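Long-range contacts in gamma-glutamyl-gamma-aminobutyraldehyde dehydrogenase (PDB 4LIH), which probably oxidises aldehydes such as gamma-glutamyl-gamma-aminobutyraldehyde to carboxylic acids, with NAD(P)+ as the electron acceptor: residues Ala208-Ala212 / Phe225-Pro229; Val173-Ile179 / Ser201-Thr207; Leu12-Gln18 / Asn340-Pro344. One frame throughout, in Å; residues are numbered along the deposited sequence.

Contact 1 (Ala208-Ala212 / Phe225-Pro229); sequences AIRVA and FNVVP
Helix 206-218 and strand 225-227 run roughly antiparallel where Ala208-Ala212 faces Phe225-Pro229, their short axes 148° apart and 8.2 Å from each other at the closest point. They are the helix and the second strand of a beta-alpha-beta crossover that starts from strand 195-199, part of the Rossmann-like sheet on which aldehyde dehydrogenases bind their dinucleotide. Ile209 lies abreast of Val227. Phe225 and Val227 of the strand, and Pro229 just beyond it, turn toward the helix, while Asn226 faces the other way and hydrogen-bonds to Asp33 and Val196. Val227 stands at the middle with its two methyls divided: CG1, placed anti to the backbone N (chi1 172°), reaches Ala208 CB at 3.8 Å, and CG2 rests against Ala212 CB, also at 3.8 Å. Farther along, the Ile209 side chain crosses Pro229 at about a right angle, with CD1 3.7 Å from the proline CG. At the other end the Phe225 ring offers its edge to the helix, and Val211 CG2 and Ala212 CA both lie near the ring plane; Phe186 meets the same ring edge-to-face. Beside this apolar seam, water 1 lies 2.9 Å from Ala212 O and 2.8 Å from Phe225 O and bridges the two carbonyls, though with further acceptors close by its two protons are probably shared out among them.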
loop_
_atom_site.group_PDB
_atom_site.type_symbol
_atom_site.label_atom_id
_atom_site.label_comp_id
_atom_site.label_asym_id
_atom_site.label_seq_id
_atom_site.Cartn_x
_atom_site.Cartn_y
_atom_site.Cartn_z
ATOM N N ALA A 208 2.107 -35.206 0.636
ATOM C CA ALA A 208 3.333 -34.429 0.681
ATOM C C ALA A 208 4.352 -35.029 -0.273
ATOM O O ALA A 208 4.941 -34.338 -1.114
ATOM C CB ALA A 208 3.910 -34.433 2.091
ATOM N N ILE A 209 4.580 -36.329 -0.067
ATOM C CA ILE A 209 5.473 -37.111 -0.902
ATOM C C ILE A 209 5.069 -36.978 -2.359
ATOM O O ILE A 209 5.905 -36.671 -3.205
ATOM C CB ILE A 209 5.501 -38.603 -0.469
ATOM C CG1 ILE A 209 6.140 -38.753 0.914
ATOM C CG2 ILE A 209 6.263 -39.425 -1.503
ATOM C CD1 ILE A 209 6.193 -40.149 1.491
ATOM N N ARG A 210 3.801 -37.208 -2.663
ATOM C CA ARG A 210 3.334 -37.155 -4.044
ATOM C C ARG A 210 3.596 -35.801 -4.709
ATOM O O ARG A 210 4.116 -35.765 -5.836
ATOM C CB ARG A 210 1.842 -37.535 -4.152
ATOM C CG ARG A 210 1.324 -37.739 -5.574
ATOM C CD ARG A 210 2.135 -38.832 -6.271
ATOM N NE ARG A 210 1.696 -39.070 -7.664
ATOM C CZ ARG A 210 2.355 -38.750 -8.782
ATOM N NH1 ARG A 210 3.564 -38.212 -8.778
ATOM N NH2 ARG A 210 1.794 -39.004 -9.950
ATOM N N VAL A 211 3.279 -34.695 -4.030
ATOM C CA VAL A 211 3.403 -33.352 -4.643
ATOM C C VAL A 211 4.864 -32.946 -4.848
ATOM O O VAL A 211 5.180 -32.080 -5.691
ATOM C CB VAL A 211 2.635 -32.226 -3.899
ATOM C CG1 VAL A 211 1.139 -32.517 -3.849
ATOM C CG2 VAL A 211 3.177 -31.947 -2.507
ATOM N N ALA A 212 5.746 -33.599 -4.092
ATOM C CA ALA A 212 7.192 -33.404 -4.235
ATOM C C ALA A 212 7.654 -33.864 -5.608
ATOM O O ALA A 212 8.431 -33.181 -6.253
ATOM C CB ALA A 212 7.946 -34.177 -3.164
ATOM N N PHE A 225 12.588 -28.016 -3.030
ATOM C CA PHE A 225 11.442 -28.591 -2.334
ATOM C C PHE A 225 11.718 -30.062 -2.015
ATOM O O PHE A 225 11.861 -30.868 -2.917
ATOM C CB PHE A 225 10.123 -28.389 -3.092
ATOM C CG PHE A 225 8.889 -28.822 -2.303
ATOM C CD1 PHE A 225 8.552 -28.250 -1.076
ATOM C CD2 PHE A 225 8.080 -29.830 -2.796
ATOM C CE1 PHE A 225 7.411 -28.676 -0.394
ATOM C CE2 PHE A 225 6.987 -30.283 -2.114
ATOM C CZ PHE A 225 6.635 -29.697 -0.900
ATOM N N ASN A 226 11.902 -30.341 -0.726
ATOM C CA ASN A 226 12.223 -31.668 -0.184
ATOM C C ASN A 226 11.155 -32.065 0.836
ATOM O O ASN A 226 10.657 -31.218 1.597
ATOM C CB ASN A 226 13.545 -31.631 0.560
ATOM C CG ASN A 226 14.634 -30.902 -0.197
ATOM O OD1 ASN A 226 15.286 -31.470 -1.075
ATOM N ND2 ASN A 226 14.778 -29.604 0.080
ATOM N N VAL A 227 10.832 -33.364 0.877
ATOM C CA VAL A 227 9.858 -33.906 1.817
ATOM C C VAL A 227 10.543 -35.052 2.588
ATOM O O VAL A 227 11.145 -35.978 1.975
ATOM C CB VAL A 227 8.557 -34.375 1.098
ATOM C CG1 VAL A 227 7.618 -35.128 2.045
ATOM C CG2 VAL A 227 7.835 -33.174 0.466
ATOM N N VAL A 228 10.528 -34.929 3.912
ATOM C CA VAL A 228 11.191 -35.834 4.841
ATOM C C VAL A 228 10.152 -36.450 5.780
ATOM O O VAL A 228 9.871 -35.905 6.855
ATOM C CB VAL A 228 12.269 -35.084 5.655
ATOM C CG1 VAL A 228 12.949 -35.968 6.681
ATOM C CG2 VAL A 228 13.280 -34.500 4.709
ATOM N N PRO A 229 9.595 -37.598 5.375
ATOM C CA PRO A 229 8.626 -38.274 6.249
ATOM C C PRO A 229 9.286 -38.849 7.515
ATOM O O PRO A 229 10.508 -39.074 7.521
ATOM C CB PRO A 229 8.040 -39.386 5.364
ATOM C CG PRO A 229 8.716 -39.319 4.054
ATOM C CD PRO A 229 9.807 -38.297 4.099
HETATM O O HOH W 1 10.406 -31.251 -5.240
#

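Contact 2 (Val173-Ile179 / Ser201-Thr207); sequences VPWNFPI and SEKSPLT
Ser201 lies against Pro174 and Trp175 where two loops meet, each leading from a strand of the Rossmann-like sheet into a helix: Val173-Ile179 runs into helix 178-191, and Ser201-Thr207 into helix 206-218. Ser201 begins a type I beta turn that ends at Ser204, and its OG also closes an ST turn by accepting from Lys203 N at 3.0 Å. The same OG sits at the edge of the Trp175 indole, close to the ring plane and 3.5 Å from CD1. Lys203 comes next and lies alongside the indole, pointing the same way. Its CD stands over one face of the five-membered ring, 3.8 Å from the centroid and 19° off the normal, a CH-pi contact; the chain then bends at its last two torsions, and NZ forms a salt bridge with Asp353. Ser204 touches both Trp175 and Pro178. Its CB is only 3.4 Å from Pro178 CG, tighter than ordinary van der Waals contact, and OG, set between the backbone N and the carbonyl carbon (chi1 56°), approaches Trp175 CA. That hydroxyl also hydrogen-bonds to water 2, which donates to Pro174 O and accepts from Ser201 N, so a single solvent molecule ties the two loops together. Thr207, in helix 206-218, crosses the Ile179 side chain at about a right angle. Glu113 binds both Ile179 N and Thr207 OG1, and this hydroxyl oxygen lies 3.4 Å from Ile179 CB.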
loop_
_atom_site.group_PDB
_atom_site.type_symbol
_atom_site.label_atom_id
_atom_site.label_comp_id
_atom_site.label_asym_id
_atom_site.label_seq_id
_atom_site.Cartn_x
_atom_site.Cartn_y
_atom_site.Cartn_z
ATOM N N VAL A 173 3.982 -29.840 9.411
ATOM C CA VAL A 173 2.547 -29.678 9.292
ATOM C C VAL A 173 1.770 -30.867 9.827
ATOM O O VAL A 173 2.333 -31.939 9.971
ATOM C CB VAL A 173 2.164 -29.371 7.829
ATOM C CG1 VAL A 173 2.827 -28.072 7.395
ATOM C CG2 VAL A 173 2.605 -30.501 6.945
ATOM N N PRO A 174 0.465 -30.674 10.119
ATOM C CA PRO A 174 -0.269 -31.661 10.827
ATOM C C PRO A 174 -1.012 -32.582 9.869
ATOM O O PRO A 174 -0.846 -32.515 8.666
ATOM C CB PRO A 174 -1.231 -30.808 11.673
ATOM C CG PRO A 174 -1.571 -29.720 10.794
ATOM C CD PRO A 174 -0.418 -29.533 9.798
ATOM N N TRP A 175 -1.787 -33.479 10.449
ATOM C CA TRP A 175 -2.483 -34.540 9.714
ATOM C C TRP A 175 -3.931 -34.241 9.430
ATOM O O TRP A 175 -4.605 -35.046 8.767
ATOM C CB TRP A 175 -2.399 -35.861 10.518
ATOM C CG TRP A 175 -2.782 -35.707 12.010
ATOM C CD1 TRP A 175 -1.907 -35.597 13.058
ATOM C CD2 TRP A 175 -4.093 -35.653 12.584
ATOM N NE1 TRP A 175 -2.588 -35.450 14.230
ATOM C CE2 TRP A 175 -3.931 -35.492 13.979
ATOM C CE3 TRP A 175 -5.387 -35.702 12.061
ATOM C CZ2 TRP A 175 -5.019 -35.426 14.863
ATOM C CZ3 TRP A 175 -6.481 -35.649 12.945
ATOM C CH2 TRP A 175 -6.285 -35.497 14.330
ATOM N N ASN A 176 -4.467 -33.146 9.969
ATOM C CA ASN A 176 -5.917 -32.923 9.792
ATOM C C ASN A 176 -6.237 -32.386 8.399
ATOM O O ASN A 176 -7.307 -32.718 7.823
ATOM C CB ASN A 176 -6.523 -32.063 10.902
ATOM C CG ASN A 176 -5.911 -30.678 10.980
ATOM O OD1 ASN A 176 -4.732 -30.473 10.640
ATOM N ND2 ASN A 176 -6.728 -29.696 11.352
ATOM N N PHE A 177 -5.327 -31.572 7.862
ATOM C CA PHE A 177 -5.397 -31.069 6.488
ATOM C C PHE A 177 -4.016 -31.201 5.857
ATOM O O PHE A 177 -3.350 -30.166 5.641
ATOM C CB PHE A 177 -5.838 -29.579 6.425
ATOM C CG PHE A 177 -7.247 -29.359 6.851
ATOM C CD1 PHE A 177 -8.273 -29.460 5.944
ATOM C CD2 PHE A 177 -7.543 -29.134 8.200
ATOM C CE1 PHE A 177 -9.580 -29.323 6.352
ATOM C CE2 PHE A 177 -8.870 -28.994 8.601
ATOM C CZ PHE A 177 -9.871 -29.118 7.690
ATOM N N PRO A 178 -3.571 -32.446 5.567
ATOM C CA PRO A 178 -2.176 -32.643 5.179
ATOM C C PRO A 178 -1.757 -31.843 3.961
ATOM O O PRO A 178 -0.823 -31.073 4.058
ATOM C CB PRO A 178 -2.053 -34.164 4.927
ATOM C CG PRO A 178 -3.222 -34.747 5.674
ATOM C CD PRO A 178 -4.304 -33.724 5.686
ATOM N N ILE A 179 -2.417 -32.018 2.834
ATOM C CA ILE A 179 -1.969 -31.303 1.641
ATOM C C ILE A 179 -2.234 -29.790 1.726
ATOM O O ILE A 179 -1.401 -28.976 1.285
ATOM C CB ILE A 179 -2.490 -31.913 0.314
ATOM C CG1 ILE A 179 -1.600 -31.384 -0.847
ATOM C CG2 ILE A 179 -3.974 -31.642 0.102
ATOM C CD1 ILE A 179 -2.131 -31.786 -2.200
ATOM N N SER A 201 3.185 -34.973 8.813
ATOM C CA SER A 201 2.896 -35.793 10.012
ATOM C C SER A 201 3.129 -37.244 9.665
ATOM O O SER A 201 2.835 -37.640 8.557
ATOM C CB SER A 201 1.447 -35.549 10.503
ATOM O OG SER A 201 1.077 -36.471 11.542
ATOM N N GLU A 202 3.711 -38.018 10.586
ATOM C CA GLU A 202 3.742 -39.458 10.460
ATOM C C GLU A 202 2.351 -40.070 10.223
ATOM O O GLU A 202 2.269 -41.162 9.647
ATOM C CB GLU A 202 4.413 -40.106 11.682
ATOM C CG GLU A 202 3.636 -39.965 12.970
ATOM C CD GLU A 202 3.858 -38.662 13.756
ATOM O OE1 GLU A 202 4.359 -37.561 13.246
ATOM O OE2 GLU A 202 3.457 -38.741 14.944
ATOM N N LYS A 203 1.288 -39.365 10.674
ATOM C CA LYS A 203 -0.074 -39.785 10.446
ATOM C C LYS A 203 -0.605 -39.463 9.031
ATOM O O LYS A 203 -1.701 -39.908 8.684
ATOM C CB LYS A 203 -1.011 -39.177 11.478
ATOM C CG LYS A 203 -0.732 -39.565 12.914
ATOM C CD LYS A 203 -1.854 -39.157 13.861
ATOM C CE LYS A 203 -1.354 -38.707 15.252
ATOM N NZ LYS A 203 -0.920 -39.837 16.098
ATOM N N SER A 204 0.144 -38.694 8.234
ATOM C CA SER A 204 -0.330 -38.346 6.888
ATOM C C SER A 204 0.788 -37.906 5.942
ATOM O O SER A 204 0.851 -36.753 5.554
ATOM C CB SER A 204 -1.327 -37.193 7.015
ATOM O OG SER A 204 -0.739 -36.099 7.696
ATOM N N PRO A 205 1.683 -38.807 5.592
ATOM C CA PRO A 205 2.800 -38.463 4.767
ATOM C C PRO A 205 2.548 -38.437 3.262
ATOM O O PRO A 205 3.402 -37.916 2.540
ATOM C CB PRO A 205 3.766 -39.613 5.061
ATOM C CG PRO A 205 2.853 -40.769 5.220
ATOM C CD PRO A 205 1.780 -40.209 6.065
ATOM N N LEU A 206 1.486 -39.098 2.787
ATOM C CA LEU A 206 1.422 -39.479 1.352
ATOM C C LEU A 206 1.298 -38.333 0.317
ATOM O O LEU A 206 2.021 -38.340 -0.709
ATOM C CB LEU A 206 0.326 -40.541 1.090
ATOM C CG LEU A 206 0.454 -41.857 1.914
ATOM C CD1 LEU A 206 -0.627 -42.857 1.554
ATOM C CD2 LEU A 206 1.828 -42.447 1.701
ATOM N N THR A 207 0.383 -37.398 0.531
ATOM C CA THR A 207 0.208 -36.308 -0.444
ATOM C C THR A 207 1.436 -35.404 -0.501
ATOM O O THR A 207 1.767 -34.901 -1.563
ATOM C CB THR A 207 -1.109 -35.500 -0.274
ATOM O OG1 THR A 207 -1.243 -34.966 1.060
ATOM C CG2 THR A 207 -2.290 -36.363 -0.613
HETATM O O HOH W 2 1.129 -33.881 7.242
#

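Contact 3 (Leu12-Gln18 / Asn340-Pro344); sequences LTLADWQ and NPLDP
The indole of Trp17 meets Pro344 at its edge, where the proline CG lies near the ring plane, 4.2 Å from CD1, and Leu342 O approaches CD1 obliquely. One face of the ring carries a neighbour from its own segment, Leu12 CD2, 3.8 Å above the plane and offset toward the rim. Trp17, Pro344 and Leu342 join the N-terminal helix 14-23 to the loop between helices 319-333 and 354-370, two parts of the chain more than 300 residues apart. Each side is folded locally. Thr13 and Asp16 make a capping box at the helix start: Asp16 N donates to Thr13 OG1, and Thr13 N donates almost straight (172°) to Asp16 OD2, from above the carboxylate plane. In the loop, Asn340-Asp343 is a type I beta turn, and Asn340 OD1 closes an Asx turn by accepting from Leu342 N at 2.9 Å. Leu14 fits against this turn. With its CG anti to the backbone N (chi1 163°), it carries CD1 to 3.9 Å from both Leu342 CB and Asp343 CB. Pro344 packs against the helix start, its CG 3.2 Å from Leu12 O. Trp17 and Leu342 also share Leu111 of helix 106-117 as a neighbour. At the outer margin, water 3 accepts from Asn340 ND2 at 3.2 Å and, weakly, from Gln18 NE2. The two segments therefore adhere mainly through apolar contact and one water bridge, at the price of burying Leu342 O with no hydrogen-bonding partner in the model.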
loop_
_atom_site.group_PDB
_atom_site.type_symbol
_atom_site.label_atom_id
_atom_site.label_comp_id
_atom_site.label_asym_id
_atom_site.label_seq_id
_atom_site.Cartn_x
_atom_site.Cartn_y
_atom_site.Cartn_z
ATOM N N LEU A 12 -17.229 -39.307 -9.387
ATOM C CA LEU A 12 -16.995 -40.765 -9.269
ATOM C C LEU A 12 -17.841 -41.349 -8.121
ATOM O O LEU A 12 -18.166 -40.637 -7.167
ATOM C CB LEU A 12 -15.501 -41.063 -9.010
ATOM C CG LEU A 12 -14.511 -41.026 -10.170
ATOM C CD1 LEU A 12 -14.393 -39.634 -10.763
ATOM C CD2 LEU A 12 -13.147 -41.546 -9.740
ATOM N N THR A 13 -18.183 -42.633 -8.227
ATOM C CA THR A 13 -19.005 -43.354 -7.240
ATOM C C THR A 13 -18.117 -44.055 -6.221
ATOM O O THR A 13 -16.908 -44.140 -6.399
ATOM C CB THR A 13 -19.831 -44.490 -7.878
ATOM O OG1 THR A 13 -18.942 -45.513 -8.354
ATOM C CG2 THR A 13 -20.695 -43.999 -8.994
ATOM N N LEU A 14 -18.739 -44.607 -5.188
ATOM C CA LEU A 14 -18.018 -45.328 -4.159
ATOM C C LEU A 14 -17.234 -46.460 -4.772
ATOM O O LEU A 14 -16.058 -46.647 -4.456
ATOM C CB LEU A 14 -18.992 -45.855 -3.100
ATOM C CG LEU A 14 -18.542 -46.947 -2.141
ATOM C CD1 LEU A 14 -17.410 -46.446 -1.246
ATOM C CD2 LEU A 14 -19.732 -47.447 -1.325
ATOM N N ALA A 15 -17.903 -47.222 -5.653
ATOM C CA ALA A 15 -17.288 -48.353 -6.350
ATOM C C ALA A 15 -16.072 -47.920 -7.172
ATOM O O ALA A 15 -15.064 -48.628 -7.215
ATOM C CB ALA A 15 -18.329 -49.057 -7.248
ATOM N N ASP A 16 -16.180 -46.757 -7.810
ATOM C CA ASP A 16 -15.075 -46.188 -8.608
ATOM C C ASP A 16 -13.865 -45.912 -7.714
ATOM O O ASP A 16 -12.744 -46.266 -8.059
ATOM C CB ASP A 16 -15.468 -44.874 -9.294
ATOM C CG ASP A 16 -16.466 -45.056 -10.433
ATOM O OD1 ASP A 16 -16.743 -46.207 -10.855
ATOM O OD2 ASP A 16 -16.973 -44.019 -10.889
ATOM N N TRP A 17 -14.106 -45.300 -6.556
ATOM C CA TRP A 17 -13.013 -44.990 -5.625
ATOM C C TRP A 17 -12.386 -46.253 -5.055
ATOM O O TRP A 17 -11.158 -46.329 -4.936
ATOM C CB TRP A 17 -13.477 -44.050 -4.506
ATOM C CG TRP A 17 -13.776 -42.663 -5.002
ATOM C CD1 TRP A 17 -14.985 -42.043 -5.014
ATOM C CD2 TRP A 17 -12.839 -41.736 -5.577
ATOM N NE1 TRP A 17 -14.869 -40.794 -5.556
ATOM C CE2 TRP A 17 -13.564 -40.576 -5.918
ATOM C CE3 TRP A 17 -11.462 -41.772 -5.821
ATOM C CZ2 TRP A 17 -12.951 -39.440 -6.496
ATOM C CZ3 TRP A 17 -10.848 -40.643 -6.406
ATOM C CH2 TRP A 17 -11.604 -39.490 -6.721
ATOM N N GLN A 18 -13.214 -47.234 -4.712
ATOM C CA GLN A 18 -12.714 -48.519 -4.222
ATOM C C GLN A 18 -11.835 -49.209 -5.262
ATOM O O GLN A 18 -10.784 -49.730 -4.925
ATOM C CB GLN A 18 -13.871 -49.448 -3.834
ATOM C CG GLN A 18 -14.610 -49.006 -2.577
ATOM C CD GLN A 18 -15.869 -49.811 -2.312
ATOM O OE1 GLN A 18 -16.646 -50.097 -3.220
ATOM N NE2 GLN A 18 -16.069 -50.183 -1.055
ATOM N N ASN A 340 -18.079 -44.607 5.559
ATOM C CA ASN A 340 -16.861 -44.852 4.780
ATOM C C ASN A 340 -16.483 -43.577 4.025
ATOM O O ASN A 340 -17.242 -43.110 3.168
ATOM C CB ASN A 340 -17.067 -46.013 3.786
ATOM C CG ASN A 340 -15.765 -46.481 3.128
ATOM O OD1 ASN A 340 -14.785 -45.751 3.047
ATOM N ND2 ASN A 340 -15.757 -47.736 2.657
ATOM N N PRO A 341 -15.286 -43.034 4.295
ATOM C CA PRO A 341 -14.985 -41.798 3.568
ATOM C C PRO A 341 -14.730 -41.986 2.068
ATOM O O PRO A 341 -14.744 -40.997 1.358
ATOM C CB PRO A 341 -13.752 -41.254 4.277
ATOM C CG PRO A 341 -13.132 -42.406 4.925
ATOM C CD PRO A 341 -14.220 -43.373 5.258
ATOM N N LEU A 342 -14.577 -43.235 1.592
ATOM C CA LEU A 342 -14.497 -43.517 0.166
ATOM C C LEU A 342 -15.826 -43.332 -0.567
ATOM O O LEU A 342 -15.842 -43.307 -1.811
ATOM C CB LEU A 342 -13.956 -44.928 -0.100
ATOM C CG LEU A 342 -12.472 -45.127 0.221
ATOM C CD1 LEU A 342 -12.077 -46.589 0.082
ATOM C CD2 LEU A 342 -11.604 -44.235 -0.660
ATOM N N ASP A 343 -16.912 -43.178 0.210
ATOM C CA ASP A 343 -18.254 -42.975 -0.315
ATOM C C ASP A 343 -18.529 -41.478 -0.466
ATOM O O ASP A 343 -18.507 -40.732 0.531
ATOM C CB ASP A 343 -19.271 -43.603 0.653
ATOM C CG ASP A 343 -20.717 -43.529 0.151
ATOM O OD1 ASP A 343 -21.091 -42.617 -0.631
ATOM O OD2 ASP A 343 -21.482 -44.389 0.612
ATOM N N PRO A 344 -18.801 -41.029 -1.696
ATOM C CA PRO A 344 -18.998 -39.586 -1.926
ATOM C C PRO A 344 -20.183 -38.938 -1.244
ATOM O O PRO A 344 -20.234 -37.718 -1.223
ATOM C CB PRO A 344 -19.141 -39.451 -3.459
ATOM C CG PRO A 344 -18.837 -40.777 -4.031
ATOM C CD PRO A 344 -18.742 -41.809 -2.948
HETATM O O HOH W 3 -13.635 -49.585 1.126
#

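How the contacts relate
Contacts 1 and 2 are neighbours, their centres 11 Å apart, and share helix 206-218: contact 2 uses it at Thr207 and contact 1 from Ala208 to Ala212. They touch directly, Val211 CG1 lying 3.7 Å from Ile179 CD1. Contact 2 comes closest to the catalytic region, since the side chain of Pro174 is about 8 Å from that of Glu274, the predicted active-site residue. Asn176 in the same loop binds a MES molecule, probably from the crystallisation liquor. Contact 3 stands apart, its centre 21 Å from that of contact 2 and 26 Å from that of contact 1, but helix 106-117 borders all three.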